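Local coordinates for PelD (Pseudomonas aeruginosa, PDB 4EU0), which binds the second messenger cyclic di-GMP as a membrane-associated effector involved in pellicle formation, here represented by its GAF and degenerate-GGDEF-type region, at residues A[111-116]-A[170-175]; A[186-191]-A[267-272]. One frame throughout, in Å; residues are numbered along the deposited sequence.

Contact 1: residues A[111-116]-A[170-175]; sequences VDTDGR and YLKRSL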
ATOM      1  N   VAL A 111      -3.866   7.390  -8.365  1.00 17.30           N
ATOM      2  CA  VAL A 111      -5.212   6.864  -8.169  1.00 17.36           C
ATOM      3  C   VAL A 111      -5.260   6.047  -6.882  1.00 17.02           C
ATOM      4  O   VAL A 111      -4.478   5.107  -6.715  1.00 16.34           O
ATOM      5  CB  VAL A 111      -5.649   5.963  -9.356  1.00 17.15           C
ATOM      6  CG1 VAL A 111      -7.126   5.608  -9.255  1.00 17.30           C
ATOM      7  CG2 VAL A 111      -5.371   6.631 -10.700  1.00 17.77           C
ATOM      8  N   ASP A 112      -6.168   6.412  -5.977  1.00 18.51           N
ATOM      9  CA  ASP A 112      -6.338   5.655  -4.736  1.00 18.26           C
ATOM     10  C   ASP A 112      -7.033   4.302  -4.957  1.00 18.10           C
ATOM     11  O   ASP A 112      -7.455   3.986  -6.075  1.00 17.79           O
ATOM     12  CB  ASP A 112      -7.015   6.508  -3.627  1.00 19.13           C
ATOM     13  CG  ASP A 112      -8.512   6.745  -3.855  1.00 21.84           C
ATOM     14  OD1 ASP A 112      -9.162   6.049  -4.668  1.00 21.47           O
ATOM     15  OD2 ASP A 112      -9.062   7.655  -3.189  1.00 26.72           O
ATOM     16  N   THR A 113      -7.124   3.499  -3.897  1.00 18.12           N
ATOM     17  CA  THR A 113      -7.736   2.167  -3.999  1.00 18.68           C
ATOM     18  C   THR A 113      -9.235   2.187  -4.359  1.00 20.21           C
ATOM     19  O   THR A 113      -9.790   1.150  -4.706  1.00 20.72           O
ATOM     20  CB  THR A 113      -7.535   1.319  -2.712  1.00 17.37           C
ATOM     21  OG1 THR A 113      -8.080   2.012  -1.580  1.00 17.96           O
ATOM     22  CG2 THR A 113      -6.046   1.000  -2.468  1.00 17.47           C
ATOM     23  N   ASP A 114      -9.888   3.348  -4.278  1.00 21.44           N
ATOM     24  CA  ASP A 114     -11.302   3.466  -4.660  1.00 23.77           C
ATOM     25  C   ASP A 114     -11.456   3.863  -6.124  1.00 24.09           C
ATOM     26  O   ASP A 114     -12.568   3.890  -6.662  1.00 25.23           O
ATOM     27  CB  ASP A 114     -12.018   4.515  -3.807  1.00 25.13           C
ATOM     28  CG  ASP A 114     -12.120   4.129  -2.347  1.00 27.56           C
ATOM     29  OD1 ASP A 114     -12.244   2.929  -2.027  1.00 29.28           O
ATOM     30  OD2 ASP A 114     -12.097   5.052  -1.512  1.00 30.17           O
ATOM     31  N   GLY A 115     -10.341   4.199  -6.758  1.00 23.14           N
ATOM     32  CA  GLY A 115     -10.372   4.639  -8.147  1.00 23.59           C
ATOM     33  C   GLY A 115     -10.474   6.145  -8.317  1.00 24.42           C
ATOM     34  O   GLY A 115     -10.719   6.622  -9.420  1.00 25.73           O
ATOM     35  N   ARG A 116     -10.275   6.892  -7.231  1.00 24.02           N
ATOM     36  CA  ARG A 116     -10.291   8.359  -7.283  1.00 25.13           C
ATOM     37  C   ARG A 116      -8.937   8.879  -7.757  1.00 23.91           C
ATOM     38  O   ARG A 116      -7.903   8.543  -7.181  1.00 21.81           O
ATOM     39  CB  ARG A 116     -10.632   8.942  -5.905  1.00 26.00           C
ATOM     40  CG  ARG A 116     -11.240  10.354  -5.927  1.00 30.34           C
ATOM     41  CD  ARG A 116     -12.090  10.577  -4.686  1.00 34.88           C
ATOM     42  NE  ARG A 116     -12.229  11.986  -4.305  1.00 38.27           N
ATOM     43  CZ  ARG A 116     -12.861  12.407  -3.215  1.00 40.11           C
ATOM     44  NH1 ARG A 116     -13.433  11.529  -2.398  1.00 42.53           N
ATOM     45  NH2 ARG A 116     -12.932  13.702  -2.936  1.00 41.39           N
ATOM     46  N   TYR A 170      -4.645  -1.093   2.877  1.00 11.69           N
ATOM     47  CA  TYR A 170      -3.390  -1.741   2.548  1.00 11.07           C
ATOM     48  C   TYR A 170      -3.592  -3.104   1.879  1.00 11.22           C
ATOM     49  O   TYR A 170      -2.891  -3.438   0.934  1.00 11.44           O
ATOM     50  CB  TYR A 170      -2.503  -1.876   3.798  1.00 10.73           C
ATOM     51  CG  TYR A 170      -1.768  -0.624   4.253  1.00 11.28           C
ATOM     52  CD1 TYR A 170      -0.438  -0.706   4.692  1.00 11.81           C
ATOM     53  CD2 TYR A 170      -2.388   0.631   4.271  1.00 14.05           C
ATOM     54  CE1 TYR A 170       0.256   0.434   5.136  1.00 12.76           C
ATOM     55  CE2 TYR A 170      -1.691   1.780   4.713  1.00 14.36           C
ATOM     56  CZ  TYR A 170      -0.378   1.660   5.149  1.00 13.31           C
ATOM     57  OH  TYR A 170       0.318   2.765   5.579  1.00 14.33           O
ATOM     58  N   LEU A 171      -4.559  -3.878   2.371  1.00 11.33           N
ATOM     59  CA  LEU A 171      -4.874  -5.170   1.759  1.00 11.40           C
ATOM     60  C   LEU A 171      -5.340  -5.000   0.314  1.00 11.79           C
ATOM     61  O   LEU A 171      -4.879  -5.716  -0.572  1.00 12.05           O
ATOM     62  CB  LEU A 171      -5.924  -5.923   2.582  1.00 11.88           C
ATOM     63  CG  LEU A 171      -6.400  -7.271   2.013  1.00 11.99           C
ATOM     64  CD1 LEU A 171      -5.260  -8.260   1.844  1.00 12.70           C
ATOM     65  CD2 LEU A 171      -7.472  -7.826   2.946  1.00 14.26           C
ATOM     66  N   LYS A 172      -6.224  -4.041   0.068  1.00 12.13           N
ATOM     67  CA  LYS A 172      -6.707  -3.842  -1.307  1.00 12.81           C
ATOM     68  C   LYS A 172      -5.561  -3.413  -2.202  1.00 12.30           C
ATOM     69  O   LYS A 172      -5.422  -3.902  -3.315  1.00 12.99           O
ATOM     70  CB  LYS A 172      -7.843  -2.827  -1.373  1.00 13.83           C
ATOM     71  CG  LYS A 172      -8.498  -2.791  -2.746  1.00 14.29           C
ATOM     72  CD  LYS A 172      -9.684  -1.846  -2.799  1.00 17.22           C
ATOM     73  CE  LYS A 172     -10.337  -1.918  -4.168  1.00 20.44           C
ATOM     74  NZ  LYS A 172     -11.581  -1.106  -4.248  1.00 22.05           N
ATOM     75  N   ARG A 173      -4.729  -2.501  -1.715  1.00 11.52           N
ATOM     76  CA  ARG A 173      -3.570  -2.091  -2.492  1.00 11.63           C
ATOM     77  C   ARG A 173      -2.649  -3.268  -2.795  1.00 11.40           C
ATOM     78  O   ARG A 173      -2.173  -3.422  -3.915  1.00 11.83           O
ATOM     79  CB  ARG A 173      -2.794  -0.988  -1.782  1.00 11.52           C
ATOM     80  CG  ARG A 173      -1.556  -0.529  -2.555  1.00 11.37           C
ATOM     81  CD  ARG A 173      -1.885  -0.072  -4.002  1.00 13.67           C
ATOM     82  NE  ARG A 173      -2.785   1.079  -4.010  1.00 14.09           N
ATOM     83  CZ  ARG A 173      -3.322   1.623  -5.101  1.00 15.21           C
ATOM     84  NH1 ARG A 173      -4.141   2.670  -4.981  1.00 17.21           N
ATOM     85  NH2 ARG A 173      -3.063   1.117  -6.306  1.00 16.73           N
ATOM     86  N   SER A 174      -2.418  -4.121  -1.802  1.00 11.28           N
ATOM     87  CA  SER A 174      -1.609  -5.316  -2.043  1.00 11.49           C
ATOM     88  C   SER A 174      -2.235  -6.288  -3.048  1.00 12.61           C
ATOM     89  O   SER A 174      -1.513  -6.931  -3.824  1.00 13.06           O
ATOM     90  CB  SER A 174      -1.268  -6.022  -0.736  1.00 10.75           C
ATOM     91  OG  SER A 174      -0.281  -5.312  -0.012  1.00 11.75           O
ATOM     92  N   LEU A 175      -3.566  -6.403  -3.033  1.00 13.36           N
ATOM     93  CA  LEU A 175      -4.271  -7.208  -4.037  1.00 15.01           C
ATOM     94  C   LEU A 175      -4.124  -6.614  -5.439  1.00 16.09           C
ATOM     95  O   LEU A 175      -3.913  -7.345  -6.396  1.00 16.59           O
ATOM     96  CB  LEU A 175      -5.749  -7.397  -3.686  1.00 15.79           C
ATOM     97  CG  LEU A 175      -6.016  -8.297  -2.478  1.00 17.47           C
ATOM     98  CD1 LEU A 175      -7.457  -8.125  -2.045  1.00 17.88           C
ATOM     99  CD2 LEU A 175      -5.670  -9.776  -2.776  1.00 18.68           C
TER
HETATM  100  O   HOH W   1      -4.053   2.696  -8.349  1.00 23.28           O

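Contact 2: residues A[186-191]-A[267-272]; sequences CLYAFE and IRQYEL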
ATOM      1  N   CYS A 186       2.252 -11.087   1.718  1.00 13.11           N
ATOM      2  CA  CYS A 186       1.852 -12.242   2.504  1.00 14.25           C
ATOM      3  C   CYS A 186       0.862 -11.820   3.575  1.00 13.56           C
ATOM      4  O   CYS A 186       1.050 -10.778   4.208  1.00 13.87           O
ATOM      5  CB  CYS A 186       3.076 -12.850   3.191  1.00 15.12           C
ATOM      6  SG  CYS A 186       2.811 -14.514   3.822  1.00 20.51           S
ATOM      7  N   LEU A 187      -0.174 -12.631   3.767  1.00 13.66           N
ATOM      8  CA  LEU A 187      -1.066 -12.506   4.911  1.00 13.60           C
ATOM      9  C   LEU A 187      -0.787 -13.641   5.884  1.00 13.31           C
ATOM     10  O   LEU A 187      -0.800 -14.812   5.492  1.00 15.66           O
ATOM     11  CB  LEU A 187      -2.536 -12.623   4.489  1.00 14.89           C
ATOM     12  CG  LEU A 187      -3.529 -11.468   4.538  1.00 16.48           C
ATOM     13  CD1 LEU A 187      -4.944 -12.018   4.247  1.00 16.04           C
ATOM     14  CD2 LEU A 187      -3.491 -10.685   5.856  1.00 16.37           C
ATOM     15  N   TYR A 188      -0.538 -13.302   7.142  1.00 11.81           N
ATOM     16  CA  TYR A 188      -0.487 -14.309   8.187  1.00 11.59           C
ATOM     17  C   TYR A 188      -1.687 -14.152   9.097  1.00 11.96           C
ATOM     18  O   TYR A 188      -2.084 -13.032   9.428  1.00 13.45           O
ATOM     19  CB  TYR A 188       0.773 -14.152   9.034  1.00 11.74           C
ATOM     20  CG  TYR A 188       2.030 -14.740   8.427  1.00 11.10           C
ATOM     21  CD1 TYR A 188       2.282 -16.101   8.500  1.00 12.90           C
ATOM     22  CD2 TYR A 188       2.991 -13.921   7.823  1.00 10.84           C
ATOM     23  CE1 TYR A 188       3.451 -16.654   7.953  1.00 14.60           C
ATOM     24  CE2 TYR A 188       4.167 -14.461   7.270  1.00 13.61           C
ATOM     25  CZ  TYR A 188       4.384 -15.825   7.345  1.00 13.58           C
ATOM     26  OH  TYR A 188       5.525 -16.383   6.828  1.00 18.30           O
ATOM     27  N   ALA A 189      -2.244 -15.280   9.514  1.00 11.01           N
ATOM     28  CA  ALA A 189      -3.259 -15.276  10.563  1.00 11.02           C
ATOM     29  C   ALA A 189      -2.729 -16.106  11.706  1.00 11.13           C
ATOM     30  O   ALA A 189      -2.438 -17.291  11.523  1.00 11.79           O
ATOM     31  CB  ALA A 189      -4.552 -15.848  10.044  1.00 11.89           C
ATOM     32  N   PHE A 190      -2.596 -15.494  12.880  1.00 10.59           N
ATOM     33  CA  PHE A 190      -2.186 -16.223  14.071  1.00 10.96           C
ATOM     34  C   PHE A 190      -3.413 -16.491  14.918  1.00 11.65           C
ATOM     35  O   PHE A 190      -3.992 -15.566  15.488  1.00 11.56           O
ATOM     36  CB  PHE A 190      -1.122 -15.444  14.857  1.00  9.91           C
ATOM     37  CG  PHE A 190       0.126 -15.159  14.072  1.00 10.43           C
ATOM     38  CD1 PHE A 190       1.153 -16.091  14.019  1.00 12.22           C
ATOM     39  CD2 PHE A 190       0.292 -13.948  13.405  1.00 10.17           C
ATOM     40  CE1 PHE A 190       2.317 -15.847  13.283  1.00 12.71           C
ATOM     41  CE2 PHE A 190       1.464 -13.680  12.679  1.00  8.84           C
ATOM     42  CZ  PHE A 190       2.474 -14.625  12.617  1.00 11.45           C
ATOM     43  N   GLU A 191      -3.838 -17.752  14.961  1.00 12.66           N
ATOM     44  CA  GLU A 191      -4.995 -18.134  15.749  1.00 13.77           C
ATOM     45  C   GLU A 191      -4.514 -18.611  17.110  1.00 13.82           C
ATOM     46  O   GLU A 191      -3.690 -19.515  17.202  1.00 13.36           O
ATOM     47  CB  GLU A 191      -5.789 -19.232  15.043  1.00 15.14           C
ATOM     48  CG  GLU A 191      -7.050 -19.640  15.796  1.00 17.98           C
ATOM     49  CD  GLU A 191      -7.725 -20.876  15.225  1.00 23.01           C
ATOM     50  OE1 GLU A 191      -7.146 -21.547  14.341  1.00 24.30           O
ATOM     51  OE2 GLU A 191      -8.849 -21.179  15.682  1.00 25.53           O
ATOM     52  N   ILE A 267      -0.568 -21.187  13.063  1.00 15.14           N
ATOM     53  CA  ILE A 267      -0.168 -20.260  11.991  1.00 14.46           C
ATOM     54  C   ILE A 267      -0.813 -20.650  10.660  1.00 15.12           C
ATOM     55  O   ILE A 267      -0.734 -21.799  10.240  1.00 15.03           O
ATOM     56  CB  ILE A 267       1.371 -20.249  11.785  1.00 14.44           C
ATOM     57  CG1 ILE A 267       2.101 -19.929  13.093  1.00 15.57           C
ATOM     58  CG2 ILE A 267       1.774 -19.259  10.675  1.00 14.35           C
ATOM     59  CD1 ILE A 267       3.540 -20.462  13.109  1.00 17.68           C
ATOM     60  N   ARG A 268      -1.448 -19.678  10.014  1.00 14.18           N
ATOM     61  CA  ARG A 268      -2.030 -19.868   8.700  1.00 15.60           C
ATOM     62  C   ARG A 268      -1.482 -18.764   7.824  1.00 14.89           C
ATOM     63  O   ARG A 268      -1.448 -17.612   8.228  1.00 14.40           O
ATOM     64  CB  ARG A 268      -3.562 -19.783   8.776  1.00 16.26           C
ATOM     65  CG  ARG A 268      -4.231 -20.866   9.633  1.00 19.93           C
ATOM     66  CD  ARG A 268      -5.483 -20.293  10.346  1.00 23.99           C
ATOM     67  NE  ARG A 268      -6.166 -21.247  11.237  1.00 25.43           N
ATOM     68  CZ  ARG A 268      -6.676 -22.405  10.826  1.00 25.21           C
ATOM     69  NH1 ARG A 268      -6.560 -22.755   9.557  1.00 27.78           N
ATOM     70  NH2 ARG A 268      -7.290 -23.223  11.675  1.00 25.79           N
ATOM     71  N   GLN A 269      -1.029 -19.123   6.631  1.00 15.60           N
ATOM     72  CA  GLN A 269      -0.364 -18.181   5.736  1.00 16.08           C
ATOM     73  C   GLN A 269      -1.072 -18.162   4.392  1.00 16.15           C
ATOM     74  O   GLN A 269      -1.499 -19.204   3.897  1.00 16.74           O
ATOM     75  CB  GLN A 269       1.101 -18.602   5.566  1.00 17.18           C
ATOM     76  CG  GLN A 269       1.966 -17.666   4.748  1.00 20.11           C
ATOM     77  CD  GLN A 269       3.417 -18.142   4.629  1.00 22.06           C
ATOM     78  OE1 GLN A 269       3.886 -18.983   5.394  1.00 21.68           O
ATOM     79  NE2 GLN A 269       4.134 -17.578   3.671  1.00 25.76           N
ATOM     80  N   TYR A 270      -1.206 -16.972   3.818  1.00 15.39           N
ATOM     81  CA  TYR A 270      -1.776 -16.805   2.491  1.00 16.77           C
ATOM     82  C   TYR A 270      -0.867 -15.894   1.674  1.00 16.91           C
ATOM     83  O   TYR A 270      -0.707 -14.717   1.998  1.00 14.71           O
ATOM     84  CB  TYR A 270      -3.187 -16.213   2.599  1.00 17.08           C
ATOM     85  CG  TYR A 270      -3.893 -16.035   1.274  1.00 18.27           C
ATOM     86  CD1 TYR A 270      -4.718 -17.035   0.765  1.00 20.88           C
ATOM     87  CD2 TYR A 270      -3.736 -14.866   0.536  1.00 19.17           C
ATOM     88  CE1 TYR A 270      -5.372 -16.873  -0.445  1.00 22.70           C
ATOM     89  CE2 TYR A 270      -4.387 -14.693  -0.684  1.00 19.87           C
ATOM     90  CZ  TYR A 270      -5.196 -15.706  -1.165  1.00 22.35           C
ATOM     91  OH  TYR A 270      -5.840 -15.549  -2.371  1.00 24.53           O
ATOM     92  N   GLU A 271      -0.277 -16.434   0.607  1.00 18.86           N
ATOM     93  CA  GLU A 271       0.581 -15.619  -0.263  1.00 20.64           C
ATOM     94  C   GLU A 271      -0.260 -15.006  -1.366  1.00 21.63           C
ATOM     95  O   GLU A 271      -0.945 -15.724  -2.103  1.00 22.63           O
ATOM     96  CB  GLU A 271       1.714 -16.450  -0.869  1.00 21.60           C
ATOM     97  CG  GLU A 271       2.864 -16.754   0.089  1.00 24.56           C
ATOM     98  CD  GLU A 271       4.105 -17.256  -0.633  1.00 27.73           C
ATOM     99  OE1 GLU A 271       4.145 -17.166  -1.878  1.00 30.75           O
ATOM    100  OE2 GLU A 271       5.046 -17.732   0.035  1.00 28.02           O
ATOM    101  N   LEU A 272      -0.225 -13.679  -1.470  1.00 21.81           N
ATOM    102  CA  LEU A 272      -1.008 -12.973  -2.482  1.00 23.74           C
ATOM    103  C   LEU A 272      -0.362 -13.213  -3.835  1.00 26.17           C
ATOM    104  O   LEU A 272       0.855 -13.105  -3.973  1.00 26.93           O
ATOM    105  CB  LEU A 272      -1.091 -11.471  -2.175  1.00 22.36           C
ATOM    106  CG  LEU A 272      -2.120 -11.007  -1.136  1.00 21.78           C
ATOM    107  CD1 LEU A 272      -1.752 -11.419   0.294  1.00 22.47           C
ATOM    108  CD2 LEU A 272      -2.293  -9.497  -1.205  1.00 20.80           C
TER

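Contact 1: residues A[111-116]-A[170-175]
Lys172 and Arg173, neighbours on one helix, reach to either side of Thr113, although the two segments belong to different domains: Lys172 bonds to Thr113 O within the 112-115 beta turn, and Arg173 bonds weakly to Val111 O just before it. The Lys172 chain runs out fully extended, its CG anti to the backbone N (chi1 -170°), and NZ donates to Thr113 O at 2.9 Å, tilted 26° from the carbonyl plane. On the way, Lys172 CD passes 3.8 Å from Thr113 CB. Arg173 is bent at chi2 and chi3, which curls its chain round the Thr113 methyl: Thr113 CG2 lies 3.6 Å from Arg173 NE. Arg173 NH1 is 3.0 Å from Val111 O, with a bent N-H...O angle of 134°. One water backs up this link, accepting from Arg173 NH2 at 2.8 Å and donating to Val111 O. The turn itself is type I and carries an Asx turn: Asp112 OD1 takes Asp114 N at 2.8 Å and Arg116 N at 2.9 Å from opposite faces of the carboxylate, while OD2 bonds to Gln151. The stronger partner of Arg173 is Asp148 of helix 133-150, salt-bridged to NE. The contact thus sets the hairpin between strands 106-111 and 117-123 of the GAF sheet against helix 162-181, beside helix 133-150.

Contact 2: residues A[186-191]-A[267-272]
Gln269 and Tyr188 stand side by side and point the same way, their amide and ring planes 39° apart. Gln269 CG lies over a face of the Tyr188 ring, a CH-pi contact 4.1 Å from the centroid, while Ile267 CG2 meets the ring edge at CD1. With CG anti to the backbone N (chi1 -175°), the extended Gln269 chain also passes Cys186, whose SG is 3.3 Å from Gln269 NE2. The hydrogen bonds of the polar ends go outside the pair: Tyr188 OH to Ser239 O and Gln269 NE2 to Gln240 OE1. Ile267 CG1 lies 4.1 Å from Phe190 CD1, the two side chains again alongside each other. On the face carrying Leu187 and Ala189, Leu187 CB packs on Tyr270 CB. Near one end, Arg268 crosses Glu191 obliquely and grips OE1 side-on through NE and NH2, the latter at 3.2 Å; OE1 lies in the guanidinium plane, whereas the carboxylate is turned 40° from it. Glu191 OE2 has a second salt bridge, to Arg224. Between the two strands, Leu187 with Tyr270 and Ala189 with Arg268 are hydrogen-bonded antiparallel pairs, Leu187 N to Tyr270 O being 2.8 Å. Strand 265-272 is one of two edge strands of the four-stranded antiparallel sheet of the GGDEF-type domain; strand 225-231 flanks 185-192 on its other side, helix 236-253 covers the Tyr188 face and helix 280-288 the Leu187 face.

Overall arrangement
Contact 1 joins the GAF domain to the GGDEF-type domain, whereas contact 2 lies wholly within the latter, at an outer strand pair of its sheet. Their centres are 20 Å apart, yet they touch: Leu272 CD2 of contact 2 packs 3.7 Å from both Ser174 CB and Leu175 CD2 of contact 1. Helix 162-181 is followed in the chain by strand 185-192, linking the two. In contact 2 the Cys186 side chain is about 7 Å from the bound cyclic di-GMP and about 6 Å from the side chain of Thr234. In contact 1, the Arg173 side chain is about 11 Å from that of Arg4, another ligand-binding residue.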